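Local atomic coordinates of 432aa long hypothetical deoxyribodipyrimidine photolyase (Sulfolobus tokodaii, PDB entry 2E0I), a protein that probably repairs ultraviolet-damaged DNA by splitting cyclobutane pyrimidine dimers with light energy, and binds two FAD molecules, one a likely light-harvesting cofactor. Residues Asp15-Val29 with Val152-Val164. Sequence-based numbering, arbitrary orientation.
Sequences DNTGLNYALSECDRV and VREPETMEGSFDV
Asn20 reads the backbone of the extended segment 152-164 with both ends of its amide. Asn20 ND2 gives a hydrogen bond to Glu156 O (2.9 Å), which lies close to the amide plane. Asn20 OD1 takes Met158 N at 2.9 Å from above the carbonyl plane; two bonds thus fix the rotation of this buried group. One turn on, Leu23 makes the tight apolar part. With CG anti to its carbonyl carbon (chi1 -74°), its methyls reach the Phe162 ring: Leu23 CD2 sits over one face, 4.1 Å from the centroid, in a CH-pi contact, and Leu19 CD1 reaches Phe162 CE1. Beyond the helix, Val29 and Phe162 form a single beta bridge, with Val29 N bonded to Ser161 O and Asp163 N to Val29 O. The solvent side is looser: Met158 CG merely brushes Ser24 CB (3.9 Å), and the exposed Arg28 guanidinium stacks on the Asp163 carboxylate, the planes 28° apart. Arg28 NH2 lies 3.0 Å from Asp163 OD1, but no N-H is directed at that oxygen, so the salt bridge is purely electrostatic. At the other end Asp15 OD1 accepts Glu156 N, while its OD2 turns to Ser226 and Arg228. The loop runs along helix 17-25 of the Rossmann-like domain and meets strand 28-35, beside strand 2-7, with helix 227-233 near its first residues.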
# COMPACT_ATOMS: atom_id res chain seq x y z
N ASP A 15 -15.78 -4.31 13.06
CA ASP A 15 -14.95 -5.49 12.82
C ASP A 15 -13.47 -5.22 13.02
O ASP A 15 -12.65 -5.46 12.14
CB ASP A 15 -15.20 -6.07 11.42
CG ASP A 15 -14.56 -7.46 11.23
OD1 ASP A 15 -14.68 -8.32 12.14
OD2 ASP A 15 -13.94 -7.71 10.17
N ASN A 16 -13.13 -4.72 14.19
CA ASN A 16 -11.74 -4.46 14.52
C ASN A 16 -11.44 -5.43 15.65
O ASN A 16 -11.88 -5.22 16.78
CB ASN A 16 -11.57 -3.02 14.97
CG ASN A 16 -10.13 -2.67 15.26
OD1 ASN A 16 -9.65 -1.60 14.87
ND2 ASN A 16 -9.42 -3.57 15.95
N THR A 17 -10.70 -6.49 15.33
CA THR A 17 -10.37 -7.54 16.28
C THR A 17 -9.88 -7.06 17.64
O THR A 17 -10.54 -7.27 18.66
CB THR A 17 -9.32 -8.50 15.69
OG1 THR A 17 -9.72 -8.89 14.37
CG2 THR A 17 -9.18 -9.74 16.56
N GLY A 18 -8.72 -6.43 17.66
CA GLY A 18 -8.18 -5.96 18.91
C GLY A 18 -9.14 -5.05 19.64
O GLY A 18 -9.30 -5.14 20.85
N LEU A 19 -9.78 -4.15 18.90
CA LEU A 19 -10.71 -3.23 19.52
C LEU A 19 -11.86 -3.99 20.15
O LEU A 19 -12.31 -3.66 21.25
CB LEU A 19 -11.22 -2.22 18.49
CG LEU A 19 -12.22 -1.19 19.03
CD1 LEU A 19 -11.60 -0.43 20.20
CD2 LEU A 19 -12.64 -0.25 17.90
N ASN A 20 -12.33 -5.03 19.46
CA ASN A 20 -13.43 -5.85 19.97
C ASN A 20 -13.06 -6.47 21.31
O ASN A 20 -13.80 -6.32 22.28
CB ASN A 20 -13.79 -6.97 19.00
CG ASN A 20 -14.67 -6.50 17.88
OD1 ASN A 20 -15.38 -5.50 18.01
ND2 ASN A 20 -14.66 -7.24 16.79
N TYR A 21 -11.92 -7.15 21.37
CA TYR A 21 -11.50 -7.76 22.62
C TYR A 21 -11.37 -6.70 23.70
O TYR A 21 -11.78 -6.92 24.83
CB TYR A 21 -10.16 -8.47 22.46
CG TYR A 21 -10.27 -9.82 21.81
CD1 TYR A 21 -9.91 -10.01 20.48
CD2 TYR A 21 -10.74 -10.92 22.52
CE1 TYR A 21 -10.00 -11.26 19.88
CE2 TYR A 21 -10.85 -12.18 21.93
CZ TYR A 21 -10.47 -12.34 20.61
OH TYR A 21 -10.55 -13.58 20.03
N ALA A 22 -10.82 -5.55 23.34
CA ALA A 22 -10.66 -4.48 24.30
C ALA A 22 -12.00 -4.07 24.90
O ALA A 22 -12.15 -3.95 26.11
CB ALA A 22 -10.00 -3.28 23.65
N LEU A 23 -12.99 -3.88 24.03
CA LEU A 23 -14.32 -3.46 24.46
C LEU A 23 -15.05 -4.47 25.34
O LEU A 23 -15.79 -4.10 26.25
CB LEU A 23 -15.17 -3.13 23.23
CG LEU A 23 -14.82 -1.81 22.54
CD1 LEU A 23 -15.51 -1.73 21.19
CD2 LEU A 23 -15.22 -0.63 23.44
N SER A 24 -14.82 -5.75 25.08
CA SER A 24 -15.49 -6.78 25.84
C SER A 24 -14.73 -7.19 27.10
O SER A 24 -15.34 -7.67 28.06
CB SER A 24 -15.74 -8.00 24.96
OG SER A 24 -14.52 -8.62 24.59
N GLU A 25 -13.42 -6.98 27.12
CA GLU A 25 -12.62 -7.37 28.28
C GLU A 25 -12.42 -6.29 29.34
O GLU A 25 -12.13 -6.61 30.48
CB GLU A 25 -11.26 -7.91 27.84
CG GLU A 25 -11.32 -9.20 27.03
CD GLU A 25 -9.93 -9.77 26.70
OE1 GLU A 25 -9.85 -10.82 26.02
OE2 GLU A 25 -8.91 -9.16 27.12
N CYS A 26 -12.55 -5.01 28.98
CA CYS A 26 -12.37 -3.94 29.98
C CYS A 26 -13.66 -3.16 30.16
O CYS A 26 -14.59 -3.26 29.35
CB CYS A 26 -11.26 -2.96 29.58
SG CYS A 26 -9.78 -3.67 28.77
N ASP A 27 -13.72 -2.36 31.22
CA ASP A 27 -14.89 -1.55 31.50
C ASP A 27 -14.93 -0.32 30.62
O ASP A 27 -15.95 -0.02 29.99
CB ASP A 27 -14.91 -1.12 32.97
CG ASP A 27 -14.94 -2.31 33.92
OD1 ASP A 27 -15.83 -3.17 33.76
OD2 ASP A 27 -14.06 -2.37 34.82
N ARG A 28 -13.82 0.39 30.58
CA ARG A 28 -13.71 1.59 29.76
C ARG A 28 -12.52 1.42 28.81
O ARG A 28 -11.51 0.79 29.15
CB ARG A 28 -13.53 2.82 30.65
CG ARG A 28 -14.35 2.77 31.94
CD ARG A 28 -14.17 4.00 32.81
NE ARG A 28 -14.94 5.16 32.33
CZ ARG A 28 -15.03 6.33 32.97
NH1 ARG A 28 -14.40 6.53 34.13
NH2 ARG A 28 -15.75 7.33 32.44
N VAL A 29 -12.64 1.96 27.61
CA VAL A 29 -11.57 1.87 26.64
C VAL A 29 -11.27 3.25 26.06
O VAL A 29 -12.16 3.93 25.53
CB VAL A 29 -11.93 0.92 25.48
CG1 VAL A 29 -10.90 1.03 24.38
CG2 VAL A 29 -12.00 -0.50 25.99
N VAL A 152 -12.99 -17.92 6.14
CA VAL A 152 -12.68 -16.58 6.62
C VAL A 152 -13.60 -16.21 7.78
O VAL A 152 -14.80 -16.43 7.72
CB VAL A 152 -12.88 -15.55 5.49
CG1 VAL A 152 -12.61 -14.15 6.03
CG2 VAL A 152 -11.97 -15.87 4.31
N ARG A 153 -13.03 -15.67 8.85
CA ARG A 153 -13.84 -15.28 10.00
C ARG A 153 -14.82 -14.20 9.55
O ARG A 153 -14.49 -13.36 8.71
CB ARG A 153 -12.96 -14.75 11.13
CG ARG A 153 -13.76 -14.25 12.32
CD ARG A 153 -12.92 -13.96 13.57
NE ARG A 153 -12.17 -12.70 13.54
CZ ARG A 153 -10.91 -12.60 13.15
NH1 ARG A 153 -10.27 -13.68 12.75
NH2 ARG A 153 -10.28 -11.43 13.18
N GLU A 154 -16.03 -14.24 10.09
CA GLU A 154 -17.06 -13.27 9.72
C GLU A 154 -16.91 -11.95 10.50
O GLU A 154 -16.50 -11.96 11.66
CB GLU A 154 -18.44 -13.87 9.98
CG GLU A 154 -18.77 -15.07 9.12
CD GLU A 154 -19.97 -15.85 9.64
OE1 GLU A 154 -20.94 -15.22 10.13
OE2 GLU A 154 -19.95 -17.10 9.55
N PRO A 155 -17.24 -10.81 9.86
CA PRO A 155 -17.13 -9.53 10.56
C PRO A 155 -18.00 -9.53 11.79
O PRO A 155 -19.00 -10.24 11.84
CB PRO A 155 -17.63 -8.54 9.52
CG PRO A 155 -17.25 -9.16 8.25
CD PRO A 155 -17.62 -10.60 8.46
N GLU A 156 -17.60 -8.77 12.80
CA GLU A 156 -18.39 -8.65 14.01
C GLU A 156 -17.88 -7.49 14.85
O GLU A 156 -16.73 -7.07 14.72
CB GLU A 156 -18.32 -9.94 14.82
CG GLU A 156 -17.09 -10.08 15.64
CD GLU A 156 -16.94 -11.49 16.16
OE1 GLU A 156 -15.99 -11.71 16.95
OE2 GLU A 156 -17.76 -12.36 15.78
N THR A 157 -18.75 -6.96 15.70
CA THR A 157 -18.38 -5.83 16.53
C THR A 157 -18.91 -6.04 17.93
O THR A 157 -20.08 -6.39 18.11
CB THR A 157 -18.95 -4.51 15.96
OG1 THR A 157 -18.48 -4.32 14.62
CG2 THR A 157 -18.52 -3.32 16.81
N MET A 158 -18.06 -5.84 18.92
CA MET A 158 -18.48 -5.99 20.30
C MET A 158 -18.93 -4.64 20.83
O MET A 158 -18.49 -3.59 20.35
CB MET A 158 -17.33 -6.53 21.14
CG MET A 158 -17.47 -8.02 21.49
SD MET A 158 -17.65 -9.13 20.06
CE MET A 158 -19.48 -9.34 19.98
N GLU A 159 -19.84 -4.66 21.81
CA GLU A 159 -20.32 -3.44 22.43
C GLU A 159 -19.44 -3.21 23.66
O GLU A 159 -18.94 -4.17 24.25
CB GLU A 159 -21.81 -3.58 22.81
CG GLU A 159 -22.79 -3.46 21.60
CD GLU A 159 -24.26 -3.74 21.96
OE1 GLU A 159 -25.16 -3.55 21.09
OE2 GLU A 159 -24.52 -4.17 23.11
N GLY A 160 -19.23 -1.95 24.03
CA GLY A 160 -18.40 -1.63 25.18
C GLY A 160 -18.56 -0.16 25.57
O GLY A 160 -19.60 0.45 25.31
N SER A 161 -17.54 0.41 26.20
CA SER A 161 -17.60 1.82 26.59
C SER A 161 -16.34 2.57 26.26
O SER A 161 -15.25 2.20 26.68
CB SER A 161 -17.88 1.95 28.10
OG SER A 161 -19.25 1.79 28.39
N PHE A 162 -16.49 3.66 25.51
CA PHE A 162 -15.34 4.47 25.15
C PHE A 162 -15.15 5.63 26.13
O PHE A 162 -16.06 6.45 26.32
CB PHE A 162 -15.51 5.01 23.73
CG PHE A 162 -15.26 3.99 22.66
CD1 PHE A 162 -13.97 3.60 22.33
CD2 PHE A 162 -16.32 3.45 21.95
CE1 PHE A 162 -13.73 2.68 21.31
CE2 PHE A 162 -16.10 2.53 20.93
CZ PHE A 162 -14.80 2.14 20.61
N ASP A 163 -13.97 5.70 26.73
CA ASP A 163 -13.65 6.79 27.65
C ASP A 163 -12.68 7.78 26.98
O ASP A 163 -12.27 7.59 25.83
CB ASP A 163 -13.04 6.22 28.93
CG ASP A 163 -12.93 7.26 30.03
OD1 ASP A 163 -13.87 8.08 30.17
OD2 ASP A 163 -11.90 7.25 30.75
N VAL A 164 -12.33 8.85 27.69
CA VAL A 164 -11.45 9.87 27.14
C VAL A 164 -10.41 10.30 28.17
O VAL A 164 -10.57 10.06 29.36
CB VAL A 164 -12.26 11.10 26.72
CG1 VAL A 164 -11.35 12.25 26.34
CG2 VAL A 164 -13.17 10.74 25.56